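Local structure of DUF7790 domain-containing protein (Leptospira interrogans serogroup Icterohaemorrhagiae serovar copenhageni, 6ULO) at residues 277-289 with 309-322. The protein is of unknown function, a predicted membrane-associated protein whose mainly parallel sheet is consistent with its placement among the NADP-binding Rossmann-like families. Residues are numbered along the deposited sequence; the frame is centred on the assembly and turned at random.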
ATOM      1  N   HIS A 277      16.437   1.063  -3.146  1.00 12.63           N
ATOM      2  CA  HIS A 277      16.534  -0.211  -3.839  1.00 12.74           C
ATOM      3  C   HIS A 277      15.253  -0.988  -3.549  1.00 11.83           C
ATOM      4  O   HIS A 277      14.733  -0.934  -2.426  1.00 13.29           O
ATOM      5  CB  HIS A 277      17.772  -0.961  -3.319  1.00 13.23           C
ATOM      6  CG  HIS A 277      18.069  -2.233  -4.045  1.00 13.01           C
ATOM      7  ND1 HIS A 277      18.998  -2.299  -5.069  1.00 13.14           N
ATOM      8  CD2 HIS A 277      17.620  -3.496  -3.862  1.00 13.28           C
ATOM      9  CE1 HIS A 277      19.076  -3.548  -5.500  1.00 13.36           C
ATOM     10  NE2 HIS A 277      18.256  -4.298  -4.778  1.00 14.06           N
ATOM     11  N   TYR A 278      14.720  -1.670  -4.564  1.00 11.69           N
ATOM     12  CA  TYR A 278      13.422  -2.338  -4.474  1.00 11.60           C
ATOM     13  C   TYR A 278      13.651  -3.823  -4.244  1.00 11.79           C
ATOM     14  O   TYR A 278      14.668  -4.381  -4.680  1.00 12.71           O
ATOM     15  CB  TYR A 278      12.626  -2.081  -5.781  1.00 12.60           C
ATOM     16  CG  TYR A 278      12.300  -0.618  -5.897  1.00 12.26           C
ATOM     17  CD1 TYR A 278      11.038  -0.133  -5.550  1.00 12.08           C
ATOM     18  CD2 TYR A 278      13.271   0.313  -6.307  1.00 12.13           C
ATOM     19  CE1 TYR A 278      10.772   1.229  -5.595  1.00 11.81           C
ATOM     20  CE2 TYR A 278      13.015   1.671  -6.341  1.00 12.37           C
ATOM     21  CZ  TYR A 278      11.756   2.118  -5.990  1.00 11.69           C
ATOM     22  OH  TYR A 278      11.491   3.460  -6.002  1.00 12.49           O
ATOM     23  N   CYS A 279      12.694  -4.490  -3.616  1.00 12.41           N
ATOM     24  CA  CYS A 279      12.868  -5.901  -3.316  1.00 12.81           C
ATOM     25  C   CYS A 279      11.510  -6.598  -3.299  1.00 12.17           C
ATOM     26  O   CYS A 279      10.546  -6.108  -2.685  1.00 12.65           O
ATOM     27  CB  CYS A 279      13.570  -6.046  -1.970  1.00 14.00           C
ATOM     28  SG  CYS A 279      13.845  -7.739  -1.422  1.00 14.93           S
ATOM     29  N   VAL A 280      11.438  -7.749  -3.963  1.00 12.22           N
ATOM     30  CA  VAL A 280      10.280  -8.638  -3.851  1.00 12.79           C
ATOM     31  C   VAL A 280      10.740  -9.979  -3.275  1.00 12.19           C
ATOM     32  O   VAL A 280      11.916 -10.352  -3.363  1.00 14.05           O
ATOM     33  CB  VAL A 280       9.526  -8.822  -5.185  1.00 13.65           C
ATOM     34  CG1 VAL A 280       9.030  -7.496  -5.647  1.00 14.16           C
ATOM     35  CG2 VAL A 280      10.424  -9.463  -6.226  1.00 15.95           C
ATOM     36  N   GLN A 281       9.791 -10.712  -2.700  1.00 12.63           N
ATOM     37  CA  GLN A 281      10.099 -11.957  -2.005  1.00 13.47           C
ATOM     38  C   GLN A 281       8.789 -12.697  -1.843  1.00 13.24           C
ATOM     39  O   GLN A 281       7.813 -12.112  -1.371  1.00 13.14           O
ATOM     40  CB  GLN A 281      10.678 -11.646  -0.620  1.00 12.55           C
ATOM     41  CG  GLN A 281      10.907 -12.849   0.273  1.00 13.53           C
ATOM     42  CD  GLN A 281      11.568 -12.487   1.593  1.00 13.41           C
ATOM     43  OE1 GLN A 281      11.552 -11.314   2.018  1.00 14.69           O
ATOM     44  NE2 GLN A 281      12.163 -13.489   2.247  1.00 14.85           N
ATOM     45  N   LYS A 282       8.743 -13.970  -2.192  1.00 12.69           N
ATOM     46  CA  LYS A 282       7.489 -14.690  -1.943  1.00 13.46           C
ATOM     47  C   LYS A 282       7.138 -14.644  -0.461  1.00 13.92           C
ATOM     48  O   LYS A 282       8.012 -14.793   0.400  1.00 14.21           O
ATOM     49  CB  LYS A 282       7.593 -16.143  -2.429  1.00 14.76           C
ATOM     50  CG  LYS A 282       7.444 -16.294  -3.952  1.00 18.81           C
ATOM     51  CD  LYS A 282       7.486 -17.739  -4.400  1.00 23.37           C
ATOM     52  CE  LYS A 282       7.109 -17.875  -5.870  1.00 26.79           C
ATOM     53  NZ  LYS A 282       7.195 -19.274  -6.347  1.00 29.91           N
ATOM     54  N   ILE A 283       5.848 -14.431  -0.151  1.00 14.15           N
ATOM     55  CA  ILE A 283       5.462 -14.398   1.266  1.00 13.55           C
ATOM     56  C   ILE A 283       5.781 -15.723   1.953  1.00 14.13           C
ATOM     57  O   ILE A 283       6.222 -15.746   3.109  1.00 13.68           O
ATOM     58  CB  ILE A 283       3.988 -14.004   1.463  1.00 13.55           C
ATOM     59  CG1 ILE A 283       3.656 -12.700   0.760  1.00 14.57           C
ATOM     60  CG2 ILE A 283       3.711 -13.829   2.926  1.00 14.87           C
ATOM     61  CD1 ILE A 283       2.205 -12.259   0.927  1.00 14.16           C
ATOM     62  N   SER A 284       5.620 -16.842   1.244  1.00 15.12           N
ATOM     63  CA  SER A 284       5.992 -18.132   1.835  1.00 17.01           C
ATOM     64  C   SER A 284       7.477 -18.172   2.189  1.00 16.05           C
ATOM     65  O   SER A 284       7.861 -18.724   3.232  1.00 16.26           O
ATOM     66  CB  SER A 284       5.669 -19.264   0.866  1.00 18.55           C
ATOM     67  OG  SER A 284       6.429 -19.113  -0.320  1.00 20.67           O
ATOM     68  N   ASN A 285       8.327 -17.617   1.320  1.00 16.03           N
ATOM     69  CA  ASN A 285       9.760 -17.537   1.606  1.00 16.73           C
ATOM     70  C   ASN A 285      10.010 -16.640   2.813  1.00 15.43           C
ATOM     71  O   ASN A 285      10.758 -17.002   3.731  1.00 15.21           O
ATOM     72  CB  ASN A 285      10.489 -17.030   0.350  1.00 17.22           C
ATOM     73  CG  ASN A 285      12.003 -16.896   0.549  1.00 17.44           C
ATOM     74  OD1 ASN A 285      12.458 -15.985   1.230  1.00 17.50           O
ATOM     75  ND2 ASN A 285      12.784 -17.797  -0.062  1.00 20.18           N
ATOM     76  N   PHE A 286       9.335 -15.500   2.866  1.00 14.56           N
ATOM     77  CA  PHE A 286       9.489 -14.598   4.000  1.00 13.18           C
ATOM     78  C   PHE A 286       9.078 -15.276   5.301  1.00 13.97           C
ATOM     79  O   PHE A 286       9.723 -15.079   6.324  1.00 13.52           O
ATOM     80  CB  PHE A 286       8.659 -13.342   3.733  1.00 12.83           C
ATOM     81  CG  PHE A 286       8.841 -12.228   4.732  1.00 13.01           C
ATOM     82  CD1 PHE A 286      10.113 -11.866   5.186  1.00 13.24           C
ATOM     83  CD2 PHE A 286       7.736 -11.490   5.166  1.00 13.20           C
ATOM     84  CE1 PHE A 286      10.278 -10.796   6.058  1.00 13.82           C
ATOM     85  CE2 PHE A 286       7.897 -10.405   6.034  1.00 13.30           C
ATOM     86  CZ  PHE A 286       9.172 -10.049   6.474  1.00 13.20           C
ATOM     87  N   GLN A 287       8.019 -16.087   5.272  1.00 14.45           N
ATOM     88  CA  GLN A 287       7.590 -16.815   6.466  1.00 14.23           C
ATOM     89  C   GLN A 287       8.672 -17.771   6.967  1.00 14.82           C
ATOM     90  O   GLN A 287       8.849 -17.916   8.178  1.00 14.61           O
ATOM     91  CB  GLN A 287       6.288 -17.565   6.181  1.00 15.20           C
ATOM     92  CG  GLN A 287       5.098 -16.609   6.011  1.00 15.61           C
ATOM     93  CD  GLN A 287       3.868 -17.332   5.473  1.00 15.72           C
ATOM     94  OE1 GLN A 287       4.006 -18.342   4.801  1.00 17.12           O
ATOM     95  NE2 GLN A 287       2.675 -16.829   5.778  1.00 16.46           N
ATOM     96  N   LYS A 288       9.447 -18.374   6.052  1.00 15.94           N
ATOM     97  CA  LYS A 288      10.604 -19.167   6.467  1.00 17.68           C
ATOM     98  C   LYS A 288      11.633 -18.309   7.198  1.00 16.90           C
ATOM     99  O   LYS A 288      12.152 -18.696   8.253  1.00 17.10           O
ATOM    100  CB  LYS A 288      11.267 -19.851   5.269  1.00 18.98           C
ATOM    101  CG  LYS A 288      10.417 -20.818   4.478  1.00 21.45           C
ATOM    102  CD  LYS A 288      11.212 -21.338   3.260  1.00 23.77           C
ATOM    103  CE  LYS A 288      10.491 -22.449   2.536  1.00 24.61           C
ATOM    104  NZ  LYS A 288      10.331 -23.684   3.375  1.00 24.43           N
ATOM    105  N   TRP A 289      11.987 -17.151   6.628  1.00 15.90           N
ATOM    106  CA  TRP A 289      12.956 -16.291   7.304  1.00 15.87           C
ATOM    107  C   TRP A 289      12.466 -15.889   8.686  1.00 15.76           C
ATOM    108  O   TRP A 289      13.225 -15.919   9.657  1.00 16.58           O
ATOM    109  CB  TRP A 289      13.260 -15.052   6.445  1.00 15.87           C
ATOM    110  CG  TRP A 289      14.109 -15.399   5.270  1.00 16.54           C
ATOM    111  CD1 TRP A 289      13.685 -15.743   4.005  1.00 17.92           C
ATOM    112  CD2 TRP A 289      15.537 -15.404   5.228  1.00 18.28           C
ATOM    113  NE1 TRP A 289      14.780 -15.993   3.194  1.00 18.60           N
ATOM    114  CE2 TRP A 289      15.918 -15.782   3.923  1.00 18.46           C
ATOM    115  CE3 TRP A 289      16.537 -15.140   6.175  1.00 19.12           C
ATOM    116  CZ2 TRP A 289      17.243 -15.911   3.551  1.00 20.05           C
ATOM    117  CZ3 TRP A 289      17.855 -15.263   5.790  1.00 19.24           C
ATOM    118  CH2 TRP A 289      18.189 -15.637   4.497  1.00 20.40           C
ATOM    119  N   VAL A 309      20.448 -10.026  -6.873  1.00 16.98           N
ATOM    120  CA  VAL A 309      20.417  -8.574  -7.051  1.00 16.32           C
ATOM    121  C   VAL A 309      20.601  -8.207  -8.523  1.00 16.17           C
ATOM    122  O   VAL A 309      21.550  -8.665  -9.184  1.00 16.80           O
ATOM    123  CB  VAL A 309      21.474  -7.868  -6.180  1.00 16.68           C
ATOM    124  CG1 VAL A 309      21.286  -6.364  -6.240  1.00 16.58           C
ATOM    125  CG2 VAL A 309      21.441  -8.374  -4.741  1.00 17.66           C
ATOM    126  N   ASP A 310      19.706  -7.368  -9.035  1.00 15.63           N
ATOM    127  CA  ASP A 310      19.908  -6.619 -10.274  1.00 15.85           C
ATOM    128  C   ASP A 310      20.507  -5.284  -9.844  1.00 15.08           C
ATOM    129  O   ASP A 310      19.802  -4.381  -9.380  1.00 15.31           O
ATOM    130  CB  ASP A 310      18.581  -6.498 -11.018  1.00 15.98           C
ATOM    131  CG  ASP A 310      18.613  -5.483 -12.170  1.00 16.88           C
ATOM    132  OD1 ASP A 310      19.620  -4.749 -12.348  1.00 15.67           O
ATOM    133  OD2 ASP A 310      17.599  -5.440 -12.911  1.00 17.69           O
ATOM    134  N   LYS A 311      21.835  -5.185  -9.972  1.00 15.96           N
ATOM    135  CA  LYS A 311      22.568  -3.998  -9.540  1.00 16.37           C
ATOM    136  C   LYS A 311      22.432  -2.840 -10.518  1.00 16.87           C
ATOM    137  O   LYS A 311      22.687  -1.693 -10.140  1.00 19.37           O
ATOM    138  CB  LYS A 311      24.052  -4.329  -9.314  1.00 18.76           C
ATOM    139  CG  LYS A 311      24.244  -5.258  -8.112  1.00 20.32           C
ATOM    140  CD  LYS A 311      25.692  -5.497  -7.745  1.00 22.77           C
ATOM    141  CE  LYS A 311      26.265  -4.267  -7.099  1.00 24.42           C
ATOM    142  NZ  LYS A 311      27.681  -4.521  -6.681  1.00 26.07           N
ATOM    143  N   LYS A 312      22.023  -3.114 -11.756  1.00 16.51           N
ATOM    144  CA  LYS A 312      21.844  -2.046 -12.740  1.00 16.71           C
ATOM    145  C   LYS A 312      20.576  -1.253 -12.456  1.00 15.90           C
ATOM    146  O   LYS A 312      20.598  -0.021 -12.380  1.00 17.25           O
ATOM    147  CB  LYS A 312      21.807  -2.619 -14.167  1.00 19.02           C
ATOM    148  CG  LYS A 312      21.596  -1.548 -15.268  1.00 21.84           C
ATOM    149  CD  LYS A 312      22.746  -0.553 -15.242  1.00 24.21           C
ATOM    150  CE  LYS A 312      22.701   0.514 -16.340  1.00 27.46           C
ATOM    151  NZ  LYS A 312      23.692   1.597 -16.010  1.00 29.18           N
ATOM    152  N   ASN A 313      19.462  -1.944 -12.284  1.00 14.31           N
ATOM    153  CA  ASN A 313      18.202  -1.246 -12.080  1.00 13.74           C
ATOM    154  C   ASN A 313      17.865  -1.078 -10.608  1.00 13.17           C
ATOM    155  O   ASN A 313      16.951  -0.298 -10.278  1.00 13.39           O
ATOM    156  CB  ASN A 313      17.088  -1.986 -12.826  1.00 14.59           C
ATOM    157  CG  ASN A 313      17.353  -2.036 -14.285  1.00 15.86           C
ATOM    158  OD1 ASN A 313      17.354  -1.000 -14.942  1.00 17.11           O
ATOM    159  ND2 ASN A 313      17.649  -3.220 -14.801  1.00 15.68           N
ATOM    160  N   GLY A 314      18.562  -1.777  -9.715  1.00 13.36           N
ATOM    161  CA  GLY A 314      18.296  -1.590  -8.306  1.00 13.70           C
ATOM    162  C   GLY A 314      17.094  -2.344  -7.773  1.00 13.33           C
ATOM    163  O   GLY A 314      16.269  -1.764  -7.064  1.00 13.35           O
ATOM    164  N   ILE A 315      16.963  -3.621  -8.116  1.00 13.17           N
ATOM    165  CA  ILE A 315      15.893  -4.458  -7.605  1.00 13.10           C
ATOM    166  C   ILE A 315      16.439  -5.855  -7.307  1.00 13.45           C
ATOM    167  O   ILE A 315      17.261  -6.390  -8.058  1.00 13.92           O
ATOM    168  CB  ILE A 315      14.671  -4.442  -8.555  1.00 13.12           C
ATOM    169  CG1 ILE A 315      13.538  -5.316  -7.997  1.00 13.58           C
ATOM    170  CG2 ILE A 315      15.081  -4.860  -9.980  1.00 14.56           C
ATOM    171  CD1 ILE A 315      12.177  -5.088  -8.686  1.00 14.71           C
ATOM    172  N   THR A 316      15.962  -6.435  -6.207  1.00 13.14           N
ATOM    173  CA  THR A 316      16.367  -7.748  -5.712  1.00 13.06           C
ATOM    174  C   THR A 316      15.142  -8.649  -5.595  1.00 13.69           C
ATOM    175  O   THR A 316      14.043  -8.184  -5.258  1.00 13.82           O
ATOM    176  CB  THR A 316      17.036  -7.560  -4.336  1.00 14.45           C
ATOM    177  OG1 THR A 316      18.329  -6.970  -4.513  1.00 15.41           O
ATOM    178  CG2 THR A 316      17.208  -8.839  -3.575  1.00 15.29           C
ATOM    179  N   VAL A 317      15.332  -9.933  -5.904  1.00 14.41           N
ATOM    180  CA  VAL A 317      14.379 -10.983  -5.555  1.00 15.80           C
ATOM    181  C   VAL A 317      15.014 -11.794  -4.444  1.00 16.05           C
ATOM    182  O   VAL A 317      16.108 -12.333  -4.624  1.00 16.87           O
ATOM    183  CB  VAL A 317      14.083 -11.895  -6.754  1.00 17.09           C
ATOM    184  CG1 VAL A 317      13.138 -13.020  -6.358  1.00 17.67           C
ATOM    185  CG2 VAL A 317      13.585 -11.089  -7.957  1.00 17.89           C
ATOM    186  N   VAL A 318      14.338 -11.917  -3.307  1.00 15.57           N
ATOM    187  CA  VAL A 318      14.806 -12.830  -2.267  1.00 16.70           C
ATOM    188  C   VAL A 318      14.211 -14.195  -2.587  1.00 18.34           C
ATOM    189  O   VAL A 318      13.038 -14.468  -2.271  1.00 19.46           O
ATOM    190  CB  VAL A 318      14.460 -12.374  -0.847  1.00 16.41           C
ATOM    191  CG1 VAL A 318      14.870 -13.440   0.164  1.00 16.92           C
ATOM    192  CG2 VAL A 318      15.147 -11.051  -0.522  1.00 17.74           C
ATOM    193  N   ASP A 319      15.012 -15.036  -3.241  1.00 20.99           N
ATOM    194  CA  ASP A 319      14.579 -16.343  -3.683  1.00 24.05           C
ATOM    195  C   ASP A 319      15.327 -17.467  -2.977  1.00 24.96           C
ATOM    196  O   ASP A 319      15.087 -18.636  -3.288  1.00 28.14           O
ATOM    197  CB  ASP A 319      14.709 -16.466  -5.212  1.00 26.89           C
ATOM    198  CG  ASP A 319      16.074 -16.037  -5.738  1.00 29.52           C
ATOM    199  OD1 ASP A 319      16.990 -15.750  -4.936  1.00 29.26           O
ATOM    200  OD2 ASP A 319      16.220 -15.961  -6.979  1.00 32.42           O
ATOM    201  N   LYS A 320      16.207 -17.145  -2.029  1.00 23.75           N
ATOM    202  CA  LYS A 320      16.983 -18.117  -1.274  1.00 24.88           C
ATOM    203  C   LYS A 320      16.454 -18.165   0.146  1.00 25.13           C
ATOM    204  O   LYS A 320      15.747 -17.271   0.599  1.00 23.46           O
ATOM    205  CB  LYS A 320      18.462 -17.720  -1.269  1.00 26.15           C
ATOM    206  CG  LYS A 320      19.114 -17.790  -2.649  1.00 28.13           C
ATOM    207  CD  LYS A 320      20.572 -17.284  -2.673  1.00 31.45           C
ATOM    208  CE  LYS A 320      20.678 -15.761  -2.590  1.00 33.28           C
ATOM    209  NZ  LYS A 320      22.080 -15.276  -2.731  1.00 34.68           N
ATOM    210  N   GLU A 321      16.812 -19.218   0.850  1.00 25.25           N
ATOM    211  CA  GLU A 321      16.210 -19.479   2.139  1.00 26.95           C
ATOM    212  C   GLU A 321      17.221 -19.404   3.260  1.00 28.65           C
ATOM    213  O   GLU A 321      18.433 -19.558   3.048  1.00 28.21           O
ATOM    214  CB  GLU A 321      15.545 -20.853   2.132  1.00 27.64           C
ATOM    215  CG  GLU A 321      14.435 -20.894   1.148  1.00 29.62           C
ATOM    216  CD  GLU A 321      13.810 -22.254   0.998  1.00 30.69           C
ATOM    217  OE1 GLU A 321      14.291 -23.230   1.612  1.00 31.06           O
ATOM    218  OE2 GLU A 321      12.816 -22.331   0.254  1.00 31.34           O
ATOM    219  N   PRO A 322      16.747 -19.181   4.484  1.00 29.87           N
ATOM    220  CA  PRO A 322      17.666 -19.073   5.609  1.00 31.49           C
ATOM    221  C   PRO A 322      18.405 -20.386   5.775  1.00 33.51           C
ATOM    222  O   PRO A 322      17.824 -21.469   5.667  1.00 34.18           O
ATOM    223  CB  PRO A 322      16.735 -18.796   6.796  1.00 30.69           C
ATOM    224  CG  PRO A 322      15.408 -19.337   6.368  1.00 30.30           C
ATOM    225  CD  PRO A 322      15.343 -19.014   4.910  1.00 29.88           C
TER
HETATM  226  O   HOH W   1      10.881 -15.534  -3.343  1.00 21.82           O
HETATM  227  O   HOH W   2      11.560 -20.150  -1.064  1.00 40.89           O
HETATM  228  O   HOH W   3      12.638 -25.208   2.016  1.00 23.56           O
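Lys-320 O accepts two side-chain donors from the helix beginning at Ile-283. Trp-289 NE1 lies 3.0 Å from Lys-320 O, in the carbonyl plane on a lone pair, whereas Asn-285 ND2, 3.1 Å from Lys-320 O, sits above that plane. The Asn-285 amide is gripped at both ends: its OD1 takes a nearly straight bond (169°) from Gln-281 NE2 at 2.7 Å, and its ND2 also donates to a water that donates to Glu-321 OE2. Held by that NE1 bond, with Lys-320 O in the ring plane, the indole of Trp-289 presents a face to Pro-322, whose CD stands 3.4 Å from the centroid of the five-membered ring, 11° off the normal, a CH-pi contact.

Upstream, strands 277-282 and 315-318 run parallel. Four backbone bonds join 277-282 and 314-318, from Tyr-278 N to Gly-314 O through Val-318 N to Val-280 O; beyond these, a water bridges Lys-282 N and Val-318 O. With CG anti to the backbone N (chi1 -174°), the His-277 ring lies over the Gly-314 carbonyl carbon and brings NE2 within 2.7 Å of Thr-316 OG1, a hydrogen bond; ND1 is satisfied by Pro-263 O. Asp-310 O accepts from Gly-314 N and Ile-315 N, a G1 beta bulge.

Strand 277-282 lies between antiparallel strand 249-255 and parallel strand 315-318, beyond which edge strand 307-310 runs antiparallel; helix 299-306 covers the Cys-279 and Gln-281 face, and His-59 of helix 57-60 meets Val-280 and Val-317 on the other.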